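Long-range contacts in conserved Archaeal protein (Sulfolobus acidocaldarius, PDB 3ATR), which catalyses the FAD-dependent hydrogenation of the double bonds in the geranylgeranyl chains of archaeal membrane lipid precursors, giving saturated phytanyl (archaeol) lipids: residues 183-188 and 267-272; 215-220 and 229-234; 341-346 and 423-428. All coordinates share one frame; numbering follows the deposited sequence.

Interaction 1. Residues 183-188 and 267-272; sequences ADVAYR and GALVPT. With FDA (dihydroflavine-adenine dinucleotide), chain B.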
loop_
_atom_site.group_PDB
_atom_site.type_symbol
_atom_site.label_atom_id
_atom_site.label_comp_id
_atom_site.label_asym_id
_atom_site.label_seq_id
_atom_site.Cartn_x
_atom_site.Cartn_y
_atom_site.Cartn_z
ATOM N N ALA A 183 4.619 4.032 -9.607
ATOM C CA ALA A 183 5.242 3.496 -8.419
ATOM C C ALA A 183 6.321 4.458 -7.991
ATOM O O ALA A 183 6.772 5.302 -8.800
ATOM C CB ALA A 183 5.828 2.141 -8.703
ATOM N N ASP A 184 6.723 4.336 -6.718
ATOM C CA ASP A 184 7.911 5.052 -6.213
ATOM C C ASP A 184 8.965 4.037 -5.881
ATOM O O ASP A 184 8.641 2.850 -5.587
ATOM C CB ASP A 184 7.612 5.764 -4.903
ATOM C CG ASP A 184 6.891 7.058 -5.088
ATOM O OD1 ASP A 184 6.529 7.426 -6.232
ATOM O OD2 ASP A 184 6.702 7.695 -4.039
ATOM N N VAL A 185 10.236 4.434 -5.929
ATOM C CA VAL A 185 11.205 3.585 -5.238
ATOM C C VAL A 185 11.417 4.286 -3.885
ATOM O O VAL A 185 11.364 5.547 -3.806
ATOM C CB VAL A 185 12.520 3.358 -6.019
ATOM C CG1 VAL A 185 12.216 2.497 -7.325
ATOM C CG2 VAL A 185 13.161 4.630 -6.390
ATOM N N ALA A 186 11.713 3.523 -2.847
ATOM C CA ALA A 186 11.817 4.112 -1.507
ATOM C C ALA A 186 12.951 3.403 -0.764
ATOM O O ALA A 186 13.252 2.222 -1.017
ATOM C CB ALA A 186 10.472 3.932 -0.704
ATOM N N TYR A 187 13.598 4.143 0.117
ATOM C CA TYR A 187 14.770 3.658 0.813
ATOM C C TYR A 187 14.725 4.223 2.211
ATOM O O TYR A 187 14.348 5.382 2.396
ATOM C CB TYR A 187 16.028 4.184 0.109
ATOM C CG TYR A 187 17.312 3.829 0.825
ATOM C CD1 TYR A 187 17.901 2.569 0.671
ATOM C CD2 TYR A 187 17.912 4.759 1.689
ATOM C CE1 TYR A 187 19.106 2.255 1.373
ATOM C CE2 TYR A 187 19.135 4.462 2.346
ATOM C CZ TYR A 187 19.681 3.193 2.197
ATOM O OH TYR A 187 20.860 2.819 2.815
ATOM N N ARG A 188 15.144 3.433 3.192
ATOM C CA ARG A 188 15.144 3.934 4.558
ATOM C C ARG A 188 16.282 3.330 5.359
ATOM O O ARG A 188 16.784 2.223 5.070
ATOM C CB ARG A 188 13.792 3.642 5.267
ATOM C CG ARG A 188 13.537 2.134 5.458
ATOM C CD ARG A 188 14.028 1.713 6.923
ATOM N NE ARG A 188 13.699 0.309 7.262
ATOM C CZ ARG A 188 14.326 -0.766 6.787
ATOM N NH1 ARG A 188 15.362 -0.629 5.947
ATOM N NH2 ARG A 188 13.925 -1.960 7.163
ATOM N N GLY A 267 15.962 -0.699 0.513
ATOM C CA GLY A 267 14.906 -0.037 -0.260
ATOM C C GLY A 267 14.077 -1.055 -1.005
ATOM O O GLY A 267 14.474 -2.207 -1.107
ATOM N N ALA A 268 12.920 -0.625 -1.502
ATOM C CA ALA A 268 12.083 -1.480 -2.281
ATOM C C ALA A 268 11.156 -0.596 -3.101
ATOM O O ALA A 268 11.058 0.600 -2.865
ATOM C CB ALA A 268 11.284 -2.369 -1.380
ATOM N N LEU A 269 10.477 -1.225 -4.053
ATOM C CA LEU A 269 9.503 -0.527 -4.897
ATOM C C LEU A 269 8.174 -0.404 -4.108
ATOM O O LEU A 269 7.789 -1.325 -3.353
ATOM C CB LEU A 269 9.319 -1.388 -6.160
ATOM C CG LEU A 269 8.386 -0.885 -7.272
ATOM C CD1 LEU A 269 9.060 0.273 -7.956
ATOM C CD2 LEU A 269 8.116 -2.049 -8.232
ATOM N N VAL A 270 7.427 0.675 -4.339
ATOM C CA VAL A 270 6.141 0.862 -3.678
ATOM C C VAL A 270 5.127 1.263 -4.766
ATOM O O VAL A 270 5.257 2.342 -5.322
ATOM C CB VAL A 270 6.231 2.065 -2.678
ATOM C CG1 VAL A 270 4.872 2.219 -1.942
ATOM C CG2 VAL A 270 7.335 1.876 -1.655
ATOM N N PRO A 271 4.131 0.416 -5.083
ATOM C CA PRO A 271 3.110 0.891 -6.048
ATOM C C PRO A 271 2.364 2.118 -5.517
ATOM O O PRO A 271 2.158 2.236 -4.306
ATOM C CB PRO A 271 2.126 -0.284 -6.165
ATOM C CG PRO A 271 2.607 -1.353 -5.248
ATOM C CD PRO A 271 3.790 -0.847 -4.422
ATOM N N THR A 272 1.976 3.041 -6.378
ATOM C CA THR A 272 1.287 4.271 -5.925
ATOM C C THR A 272 0.124 4.561 -6.879
ATOM O O THR A 272 0.155 5.544 -7.609
ATOM C CB THR A 272 2.257 5.503 -5.797
ATOM O OG1 THR A 272 2.839 5.782 -7.079
ATOM C CG2 THR A 272 3.410 5.236 -4.779
HETATM P PA FDA B . 5.394 -7.918 1.528
HETATM O O1A FDA B . 6.431 -7.525 0.513
HETATM O O2A FDA B . 5.566 -7.431 2.944
HETATM O O5B FDA B . 5.357 -9.491 1.703
HETATM C C5B FDA B . 5.403 -10.361 0.515
HETATM C C4B FDA B . 5.976 -11.710 0.940
HETATM O O4B FDA B . 5.925 -12.622 -0.160
HETATM C C3B FDA B . 7.441 -11.623 1.368
HETATM O O3B FDA B . 7.558 -12.009 2.751
HETATM C C2B FDA B . 8.163 -12.540 0.392
HETATM O O2B FDA B . 9.189 -13.343 0.965
HETATM C C1B FDA B . 7.077 -13.477 -0.108
HETATM N N9A FDA B . 7.225 -13.955 -1.495
HETATM C C8A FDA B . 7.321 -13.199 -2.624
HETATM N N7A FDA B . 7.301 -14.035 -3.702
HETATM C C5A FDA B . 7.114 -15.307 -3.216
HETATM C C6A FDA B . 7.011 -16.554 -3.813
HETATM N N6A FDA B . 7.095 -16.688 -5.172
HETATM N N1A FDA B . 6.860 -17.649 -3.004
HETATM C C2A FDA B . 6.786 -17.559 -1.642
HETATM N N3A FDA B . 6.879 -16.329 -1.048
HETATM C C4A FDA B . 7.065 -15.233 -1.828
HETATM N N1 FDA B . 3.395 1.228 4.442
HETATM C C2 FDA B . 2.958 1.567 5.662
HETATM O O2 FDA B . 1.837 1.127 5.974
HETATM N N3 FDA B . 3.693 2.362 6.521
HETATM C C4 FDA B . 4.912 2.836 6.196
HETATM O O4 FDA B . 5.555 3.545 6.982
HETATM C C4X FDA B . 5.459 2.543 4.871
HETATM N N5 FDA B . 6.665 3.020 4.465
HETATM C C5X FDA B . 7.283 2.328 3.465
HETATM C C6 FDA B . 8.650 2.573 3.270
HETATM C C7 FDA B . 9.354 1.867 2.279
HETATM C C7M FDA B . 10.871 2.102 2.141
HETATM C C8 FDA B . 8.665 0.986 1.482
HETATM C C8M FDA B . 9.395 0.173 0.404
HETATM C C9 FDA B . 7.267 0.728 1.638
HETATM C C9A FDA B . 6.561 1.415 2.664
HETATM N N10 FDA B . 5.145 1.211 2.849
HETATM C C10 FDA B . 4.618 1.655 4.038
HETATM C "C1'" FDA B . 4.477 0.089 2.144
HETATM C "C2'" FDA B . 4.392 -1.240 2.933
HETATM O "O2'" FDA B . 5.680 -1.606 3.432
HETATM C "C3'" FDA B . 3.882 -2.342 1.998
HETATM O "O3'" FDA B . 2.788 -1.780 1.245
HETATM C "C4'" FDA B . 3.364 -3.584 2.710
HETATM O "O4'" FDA B . 4.361 -4.045 3.636
HETATM C "C5'" FDA B . 3.148 -4.673 1.645
HETATM O "O5'" FDA B . 2.665 -5.859 2.314
HETATM P P FDA B . 2.558 -7.204 1.466
HETATM O O1P FDA B . 2.166 -8.314 2.434
HETATM O O2P FDA B . 1.699 -6.899 0.266
HETATM O O3P FDA B . 4.038 -7.450 0.818
HETATM O O HOH W 1 4.379 7.634 -8.087
#
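Asp184 and Val270 bind each other twice through their backbones: Asp184 N reaches Val270 O at 2.8 Å (N-H...O 165°), and Val270 N returns the bond to Asp184 O. Two residues on, Ala186 and Ala268 form the next hydrogen-bonded pair of the antiparallel ladder, a little more bent, with Ala186 N to Ala268 O at 3.0 Å. Beyond the ladder a water donates to Asp184 OD1 and is hydrogen-bonded to Thr272 OG1 at 2.6 Å, while the Thr272 methyl CG2 lies 3.9 Å from Asp184 CG. On the face of Ala183, Val185 and Leu269, the leucine holds CG anti to its backbone N (chi1 -178°), and CD1 meets Ala183 CB at 3.8 Å and Val185 CG1. The other face carries Ala186, Ala268 and Val270, and here the flavin's dimethylbenzene end arrives. Ala186 CB touches the flavin methyl C7M at 3.4 Å; Ala268 CB and Val270 CG2 share C8M, with Val270 CG2 3.4 Å from it. Strand 261-271 is one of the two edge strands of its sheet. The xylene edge of the reduced FAD thus meets small, apolar side chains, whereas Asp289, Lys302 and others hydrogen-bond the cofactor elsewhere: this sheet face offers the ring van der Waals contact.

Interaction 2. Residues 215-220 and 229-234; sequences GYWWYF and VGLGIQ. With FDA (dihydroflavine-adenine dinucleotide), chain B.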
loop_
_atom_site.group_PDB
_atom_site.type_symbol
_atom_site.label_atom_id
_atom_site.label_comp_id
_atom_site.label_asym_id
_atom_site.label_seq_id
_atom_site.Cartn_x
_atom_site.Cartn_y
_atom_site.Cartn_z
ATOM N N GLY A 215 7.738 12.122 -4.290
ATOM C CA GLY A 215 7.470 11.366 -3.033
ATOM C C GLY A 215 7.687 12.359 -1.915
ATOM O O GLY A 215 7.235 13.505 -2.010
ATOM N N TYR A 216 8.327 11.924 -0.828
ATOM C CA TYR A 216 8.625 12.808 0.276
ATOM C C TYR A 216 9.717 12.188 1.137
ATOM O O TYR A 216 10.031 10.989 0.995
ATOM C CB TYR A 216 7.369 13.076 1.137
ATOM C CG TYR A 216 6.689 11.849 1.726
ATOM C CD1 TYR A 216 7.125 11.288 2.940
ATOM C CD2 TYR A 216 5.550 11.302 1.118
ATOM C CE1 TYR A 216 6.462 10.177 3.530
ATOM C CE2 TYR A 216 4.886 10.167 1.706
ATOM C CZ TYR A 216 5.355 9.628 2.906
ATOM O OH TYR A 216 4.736 8.526 3.478
ATOM N N TRP A 217 10.307 13.007 2.000
ATOM C CA TRP A 217 11.235 12.495 3.028
ATOM C C TRP A 217 10.458 12.307 4.312
ATOM O O TRP A 217 9.483 13.043 4.557
ATOM C CB TRP A 217 12.310 13.570 3.297
ATOM C CG TRP A 217 13.541 13.467 2.449
ATOM C CD1 TRP A 217 13.753 14.033 1.240
ATOM C CD2 TRP A 217 14.749 12.813 2.813
ATOM N NE1 TRP A 217 15.027 13.761 0.799
ATOM C CE2 TRP A 217 15.658 13.001 1.753
ATOM C CE3 TRP A 217 15.156 12.073 3.948
ATOM C CZ2 TRP A 217 16.944 12.493 1.787
ATOM C CZ3 TRP A 217 16.434 11.540 3.964
ATOM C CH2 TRP A 217 17.320 11.774 2.909
ATOM N N TRP A 218 10.908 11.379 5.171
ATOM C CA TRP A 218 10.285 11.177 6.463
ATOM C C TRP A 218 11.300 10.922 7.582
ATOM O O TRP A 218 12.436 10.523 7.340
ATOM C CB TRP A 218 9.267 10.032 6.410
ATOM C CG TRP A 218 9.848 8.672 6.272
ATOM C CD1 TRP A 218 10.298 7.840 7.272
ATOM C CD2 TRP A 218 9.943 7.920 5.050
ATOM N NE1 TRP A 218 10.700 6.623 6.745
ATOM C CE2 TRP A 218 10.510 6.646 5.381
ATOM C CE3 TRP A 218 9.599 8.190 3.719
ATOM C CZ2 TRP A 218 10.725 5.633 4.418
ATOM C CZ3 TRP A 218 9.851 7.178 2.732
ATOM C CH2 TRP A 218 10.427 5.918 3.109
ATOM N N TYR A 219 10.857 11.185 8.798
ATOM C CA TYR A 219 11.653 10.995 9.998
ATOM C C TYR A 219 10.630 10.413 10.967
ATOM O O TYR A 219 9.741 11.130 11.423
ATOM C CB TYR A 219 12.241 12.360 10.411
ATOM C CG TYR A 219 13.018 12.396 11.702
ATOM C CD1 TYR A 219 14.420 12.513 11.688
ATOM C CD2 TYR A 219 12.361 12.418 12.950
ATOM C CE1 TYR A 219 15.134 12.591 12.861
ATOM C CE2 TYR A 219 13.092 12.517 14.129
ATOM C CZ TYR A 219 14.456 12.593 14.073
ATOM O OH TYR A 219 15.164 12.668 15.276
ATOM N N PHE A 220 10.675 9.081 11.181
ATOM C CA PHE A 220 9.626 8.395 11.945
ATOM C C PHE A 220 10.262 7.827 13.221
ATOM O O PHE A 220 10.904 6.792 13.140
ATOM C CB PHE A 220 9.063 7.198 11.169
ATOM C CG PHE A 220 8.134 7.538 10.012
ATOM C CD1 PHE A 220 7.757 8.849 9.726
ATOM C CD2 PHE A 220 7.578 6.468 9.262
ATOM C CE1 PHE A 220 6.845 9.125 8.658
ATOM C CE2 PHE A 220 6.681 6.717 8.185
ATOM C CZ PHE A 220 6.311 8.038 7.906
ATOM N N VAL A 229 14.375 6.765 9.014
ATOM C CA VAL A 229 14.408 7.976 8.197
ATOM C C VAL A 229 14.578 7.512 6.773
ATOM O O VAL A 229 15.352 6.604 6.493
ATOM C CB VAL A 229 15.574 8.927 8.595
ATOM C CG1 VAL A 229 16.916 8.171 8.703
ATOM C CG2 VAL A 229 15.666 10.113 7.618
ATOM N N GLY A 230 13.880 8.154 5.837
ATOM C CA GLY A 230 14.019 7.667 4.460
ATOM C C GLY A 230 13.276 8.592 3.513
ATOM O O GLY A 230 12.852 9.686 3.901
ATOM N N LEU A 231 13.139 8.165 2.268
ATOM C CA LEU A 231 12.405 8.958 1.264
ATOM C C LEU A 231 11.881 8.029 0.204
ATOM O O LEU A 231 12.340 6.864 0.061
ATOM C CB LEU A 231 13.309 10.052 0.592
ATOM C CG LEU A 231 14.349 9.591 -0.461
ATOM C CD1 LEU A 231 14.860 10.717 -1.304
ATOM C CD2 LEU A 231 15.563 8.948 0.245
ATOM N N GLY A 232 10.949 8.559 -0.588
ATOM C CA GLY A 232 10.544 7.903 -1.775
ATOM C C GLY A 232 10.574 8.931 -2.899
ATOM O O GLY A 232 10.396 10.155 -2.678
ATOM N N ILE A 233 10.875 8.435 -4.083
ATOM C CA ILE A 233 10.864 9.268 -5.279
ATOM C C ILE A 233 10.101 8.558 -6.387
ATOM O O ILE A 233 10.056 7.309 -6.451
ATOM C CB ILE A 233 12.281 9.640 -5.771
ATOM C CG1 ILE A 233 13.091 8.395 -6.212
ATOM C CG2 ILE A 233 13.033 10.464 -4.695
ATOM C CD1 ILE A 233 14.558 8.769 -6.712
ATOM N N GLN A 234 9.487 9.339 -7.264
ATOM C CA GLN A 234 8.661 8.701 -8.292
ATOM C C GLN A 234 9.512 7.896 -9.273
ATOM O O GLN A 234 10.546 8.368 -9.693
ATOM C CB GLN A 234 7.827 9.777 -9.040
ATOM C CG GLN A 234 6.821 9.198 -9.996
ATOM C CD GLN A 234 5.945 10.209 -10.660
ATOM O OE1 GLN A 234 6.226 11.425 -10.616
ATOM N NE2 GLN A 234 4.866 9.720 -11.336
HETATM P PA FDA B . 5.394 -7.918 1.528
HETATM O O1A FDA B . 6.431 -7.525 0.513
HETATM O O2A FDA B . 5.566 -7.431 2.944
HETATM O O5B FDA B . 5.357 -9.491 1.703
HETATM C C5B FDA B . 5.403 -10.361 0.515
HETATM C C4B FDA B . 5.976 -11.710 0.940
HETATM O O4B FDA B . 5.925 -12.622 -0.160
HETATM C C3B FDA B . 7.441 -11.623 1.368
HETATM O O3B FDA B . 7.558 -12.009 2.751
HETATM C C2B FDA B . 8.163 -12.540 0.392
HETATM O O2B FDA B . 9.189 -13.343 0.965
HETATM C C1B FDA B . 7.077 -13.477 -0.108
HETATM N N9A FDA B . 7.225 -13.955 -1.495
HETATM C C8A FDA B . 7.321 -13.199 -2.624
HETATM N N7A FDA B . 7.301 -14.035 -3.702
HETATM C C5A FDA B . 7.114 -15.307 -3.216
HETATM C C6A FDA B . 7.011 -16.554 -3.813
HETATM N N6A FDA B . 7.095 -16.688 -5.172
HETATM N N1A FDA B . 6.860 -17.649 -3.004
HETATM C C2A FDA B . 6.786 -17.559 -1.642
HETATM N N3A FDA B . 6.879 -16.329 -1.048
HETATM C C4A FDA B . 7.065 -15.233 -1.828
HETATM N N1 FDA B . 3.395 1.228 4.442
HETATM C C2 FDA B . 2.958 1.567 5.662
HETATM O O2 FDA B . 1.837 1.127 5.974
HETATM N N3 FDA B . 3.693 2.362 6.521
HETATM C C4 FDA B . 4.912 2.836 6.196
HETATM O O4 FDA B . 5.555 3.545 6.982
HETATM C C4X FDA B . 5.459 2.543 4.871
HETATM N N5 FDA B . 6.665 3.020 4.465
HETATM C C5X FDA B . 7.283 2.328 3.465
HETATM C C6 FDA B . 8.650 2.573 3.270
HETATM C C7 FDA B . 9.354 1.867 2.279
HETATM C C7M FDA B . 10.871 2.102 2.141
HETATM C C8 FDA B . 8.665 0.986 1.482
HETATM C C8M FDA B . 9.395 0.173 0.404
HETATM C C9 FDA B . 7.267 0.728 1.638
HETATM C C9A FDA B . 6.561 1.415 2.664
HETATM N N10 FDA B . 5.145 1.211 2.849
HETATM C C10 FDA B . 4.618 1.655 4.038
HETATM C "C1'" FDA B . 4.477 0.089 2.144
HETATM C "C2'" FDA B . 4.392 -1.240 2.933
HETATM O "O2'" FDA B . 5.680 -1.606 3.432
HETATM C "C3'" FDA B . 3.882 -2.342 1.998
HETATM O "O3'" FDA B . 2.788 -1.780 1.245
HETATM C "C4'" FDA B . 3.364 -3.584 2.710
HETATM O "O4'" FDA B . 4.361 -4.045 3.636
HETATM C "C5'" FDA B . 3.148 -4.673 1.645
HETATM O "O5'" FDA B . 2.665 -5.859 2.314
HETATM P P FDA B . 2.558 -7.204 1.466
HETATM O O1P FDA B . 2.166 -8.314 2.434
HETATM O O2P FDA B . 1.699 -6.899 0.266
HETATM O O3P FDA B . 4.038 -7.450 0.818
#
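Trp217 and Trp218 reach the opposing strand through different first torsions: Trp217 CG lies beside its backbone N (chi1 -91°), whereas Trp218 CG sits between N and the carbonyl carbon (chi1 71°), and the two indoles settle on opposite faces of the sheet. They belong to a beta hairpin, strands 217-221 and 226-234, in the eight-stranded mixed sheet; both strands fall within the geranylgeranyl reductase catalytic family region. Trp218 and Gly230 form a hydrogen-bonded pair: Trp218 N donates to Gly230 O at 2.9 Å, and Gly230 N answers to Trp218 O with a longer bond of 3.2 Å. Farther along, Gly232 N binds Tyr216 O at 3.0 Å.

On one face Leu231 CB sits squarely over the five-membered ring of Trp217, 3.8 Å from its centroid and 7° off the normal, while its CD1 methyl approaches NE1. Val229 CG2 comes in at the indole edge, near its plane, 4.0 Å from CZ3. Tyr253 stacks on Trp217, and Trp217 NE1 is hydrogen-bonded to Thr211 O, so the ring's rotation is fixed by polar as well as apolar partners.

On the other face the Trp218 indole lies over the backbone of residues 229-231. Gly230 CA makes a CH-pi contact with the six-membered ring, 3.9 Å from its centroid, and the absence of a side chain there lets the indole lie close. Asn228 takes the hydrogen bond of Trp218 NE1. This face looks to the cofactor: Phe220, packed by one face against Trp218 CD1, presents its edge to the flavin, CE2 being 3.6 Å from O4. Tyr216 and Phe220 also touch the bound nonane. The far end of the Trp218 indole reaches the flavin ring itself, CH2 lying 3.8 Å from C6.

Interaction 3. Residues 341-346 and 423-428; sequences YGAKQA and LYLNYP. With PPV (pyrophosphate), chain D.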
loop_
_atom_site.group_PDB
_atom_site.type_symbol
_atom_site.label_atom_id
_atom_site.label_comp_id
_atom_site.label_asym_id
_atom_site.label_seq_id
_atom_site.Cartn_x
_atom_site.Cartn_y
_atom_site.Cartn_z
ATOM N N TYR A 341 -11.695 0.543 0.560
ATOM C CA TYR A 341 -10.427 1.258 0.338
ATOM C C TYR A 341 -10.113 1.584 -1.111
ATOM O O TYR A 341 -9.517 2.648 -1.378
ATOM C CB TYR A 341 -9.226 0.490 0.917
ATOM C CG TYR A 341 -8.050 1.396 1.270
ATOM C CD1 TYR A 341 -7.988 2.014 2.518
ATOM C CD2 TYR A 341 -6.987 1.601 0.363
ATOM C CE1 TYR A 341 -6.901 2.829 2.882
ATOM C CE2 TYR A 341 -5.908 2.462 0.708
ATOM C CZ TYR A 341 -5.878 3.058 1.974
ATOM O OH TYR A 341 -4.834 3.871 2.353
ATOM N N GLY A 342 -10.538 0.714 -2.030
ATOM C CA GLY A 342 -10.176 0.845 -3.477
ATOM C C GLY A 342 -10.709 2.137 -4.109
ATOM O O GLY A 342 -10.018 2.752 -4.939
ATOM N N ALA A 343 -11.965 2.497 -3.809
ATOM C CA ALA A 343 -12.544 3.703 -4.427
ATOM C C ALA A 343 -11.761 4.922 -3.927
ATOM O O ALA A 343 -11.453 5.837 -4.712
ATOM C CB ALA A 343 -14.013 3.844 -4.110
ATOM N N LYS A 344 -11.447 4.924 -2.630
ATOM C CA LYS A 344 -10.578 5.976 -2.053
ATOM C C LYS A 344 -9.207 6.039 -2.752
ATOM O O LYS A 344 -8.724 7.142 -3.107
ATOM C CB LYS A 344 -10.459 5.787 -0.514
ATOM C CG LYS A 344 -9.234 6.426 0.080
ATOM C CD LYS A 344 -9.252 6.203 1.611
ATOM C CE LYS A 344 -7.918 6.522 2.216
ATOM N NZ LYS A 344 -7.921 6.306 3.704
ATOM N N GLN A 345 -8.602 4.881 -2.987
ATOM C CA GLN A 345 -7.317 4.801 -3.706
ATOM C C GLN A 345 -7.443 5.406 -5.079
ATOM O O GLN A 345 -6.558 6.142 -5.487
ATOM C CB GLN A 345 -6.891 3.361 -3.921
ATOM C CG GLN A 345 -5.954 2.863 -2.992
ATOM C CD GLN A 345 -5.622 1.426 -3.350
ATOM O OE1 GLN A 345 -6.346 0.515 -2.946
ATOM N NE2 GLN A 345 -4.572 1.230 -4.130
ATOM N N ALA A 346 -8.542 5.122 -5.783
ATOM C CA ALA A 346 -8.696 5.618 -7.152
ATOM C C ALA A 346 -8.747 7.160 -7.155
ATOM O O ALA A 346 -8.054 7.831 -7.934
ATOM C CB ALA A 346 -9.977 5.051 -7.794
ATOM N N LEU A 423 -17.391 6.331 -10.125
ATOM C CA LEU A 423 -17.114 5.207 -11.054
ATOM C C LEU A 423 -16.686 3.911 -10.343
ATOM O O LEU A 423 -17.213 2.814 -10.617
ATOM C CB LEU A 423 -16.043 5.647 -12.047
ATOM C CG LEU A 423 -15.854 4.885 -13.350
ATOM C CD1 LEU A 423 -17.205 4.606 -13.992
ATOM C CD2 LEU A 423 -14.939 5.685 -14.297
ATOM N N TYR A 424 -15.785 4.058 -9.371
ATOM C CA TYR A 424 -15.347 2.926 -8.553
ATOM C C TYR A 424 -16.436 2.409 -7.639
ATOM O O TYR A 424 -16.581 1.192 -7.496
ATOM C CB TYR A 424 -14.105 3.283 -7.747
ATOM C CG TYR A 424 -12.884 2.991 -8.532
ATOM C CD1 TYR A 424 -12.103 1.889 -8.220
ATOM C CD2 TYR A 424 -12.546 3.777 -9.644
ATOM C CE1 TYR A 424 -10.973 1.561 -9.001
ATOM C CE2 TYR A 424 -11.438 3.465 -10.426
ATOM C CZ TYR A 424 -10.679 2.341 -10.084
ATOM O OH TYR A 424 -9.578 2.031 -10.862
ATOM N N LEU A 425 -17.211 3.306 -7.039
ATOM C CA LEU A 425 -18.364 2.865 -6.264
ATOM C C LEU A 425 -19.451 2.189 -7.133
ATOM O O LEU A 425 -20.368 1.554 -6.595
ATOM C CB LEU A 425 -18.916 3.995 -5.400
ATOM C CG LEU A 425 -17.937 4.397 -4.283
ATOM C CD1 LEU A 425 -18.496 5.558 -3.492
ATOM C CD2 LEU A 425 -17.544 3.202 -3.392
ATOM N N ASN A 426 -19.339 2.306 -8.460
ATOM C CA ASN A 426 -20.232 1.589 -9.400
ATOM C C ASN A 426 -19.446 0.468 -10.089
ATOM O O ASN A 426 -19.627 0.151 -11.270
ATOM C CB ASN A 426 -20.866 2.550 -10.426
ATOM C CG ASN A 426 -21.825 3.545 -9.789
ATOM O OD1 ASN A 426 -21.695 4.768 -9.991
ATOM N ND2 ASN A 426 -22.792 3.041 -9.017
ATOM N N TYR A 427 -18.588 -0.184 -9.297
ATOM C CA TYR A 427 -17.697 -1.222 -9.813
ATOM C C TYR A 427 -18.636 -2.275 -10.424
ATOM O O TYR A 427 -19.675 -2.539 -9.882
ATOM C CB TYR A 427 -16.867 -1.847 -8.635
ATOM C CG TYR A 427 -15.820 -2.813 -9.137
ATOM C CD1 TYR A 427 -14.550 -2.348 -9.526
ATOM C CD2 TYR A 427 -16.137 -4.165 -9.324
ATOM C CE1 TYR A 427 -13.627 -3.201 -10.066
ATOM C CE2 TYR A 427 -15.216 -5.054 -9.865
ATOM C CZ TYR A 427 -13.969 -4.574 -10.236
ATOM O OH TYR A 427 -13.025 -5.435 -10.752
ATOM N N PRO A 428 -18.261 -2.860 -11.577
ATOM C CA PRO A 428 -19.076 -3.821 -12.316
ATOM C C PRO A 428 -19.542 -4.972 -11.444
ATOM O O PRO A 428 -18.765 -5.535 -10.668
ATOM C CB PRO A 428 -18.124 -4.390 -13.370
ATOM C CG PRO A 428 -16.920 -3.636 -13.329
ATOM C CD PRO A 428 -16.991 -2.569 -12.264
HETATM O O11 PPV D . -4.858 7.038 4.385
HETATM P P1 PPV D . -4.978 5.684 5.031
HETATM O O21 PPV D . -6.345 5.360 5.574
HETATM O O31 PPV D . -4.296 4.534 4.335
HETATM O OPP PPV D . -4.063 5.798 6.342
HETATM P P2 PPV D . -4.434 6.763 7.569
HETATM O O12 PPV D . -5.648 6.116 8.214
HETATM O O22 PPV D . -3.160 6.682 8.370
HETATM O O32 PPV D . -4.690 8.118 6.948
#
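Ala346 and Tyr424 supply the aromatic part of this contact, a CH-pi interaction in which the methyl comes down over the middle of the phenol ring. Ala346 CB is 3.4 Å from the ring centroid and 11° off its normal, at similar distances from all six ring carbons. In Tyr424, chi1 of -89° places the ring beside Ala346, and chi2 of -106° turns its face to the methyl. Trp437 from helix 434-451 also meets Tyr424, edge-to-face.

The apolar packing centres on Ala343. Its CB lies 3.7 Å from Tyr424 CB, and Leu425 CD2 comes to the same methyl, also at 3.7 Å. Two alanines and Gly342 on helix 332-355 let the C-terminal end of helix 410-425 lie close, with the CA atoms of Ala343 and Tyr424 5.0 Å apart. No hydrogen bond crosses between the segments.

The polar interactions lie on other sides of the same helical turn. Lys344, whose CB leaves the helix away from residues 423-428 and whose chain is extended beyond CG, carries NZ to pyrophosphate O21, a hydrogen bond of 2.6 Å that is probably reinforced by charge. The Tyr341 hydroxyl is hydrogen-bonded to Asn295 ND2; its modelled approach to O31 of the same anion is too short to interpret. His56 and His298 hold the pyrophosphate as well. Gln345 is fixed separately, its amide NE2 donating to the backbone oxygens of Phe292 and Arg273 and its OE1 bound to Tyr337 OH.

Small residues thus pack one side of helix 332-355 against the C-terminal end of helix 410-425, while another side of the same turn lines the anion site, where His56, His298 and Tyr341 are the residues that bind the phospholipid product.

Interactions 1 and 2 are neighbours in one mixed eight-stranded sheet, their centres 9 Å apart. Strand 183-193 lies between strands 226-234 and 261-271, so four consecutive strands of the sheet carry both contacts, and Val185 N and Tyr187 N probably bind Ile233 O and Leu231 O across the seam. Along the chain, the hairpin of interaction 2 falls between the two segments of interaction 1, and both touch the flavin. Interaction 3 follows later, in the helical C-terminal part, with its centre 24 Å from interaction 1 and 27 Å from interaction 2. The sheet therefore approaches the cofactor ring, while helix 332-355 of interaction 3 reaches the pyrophosphate.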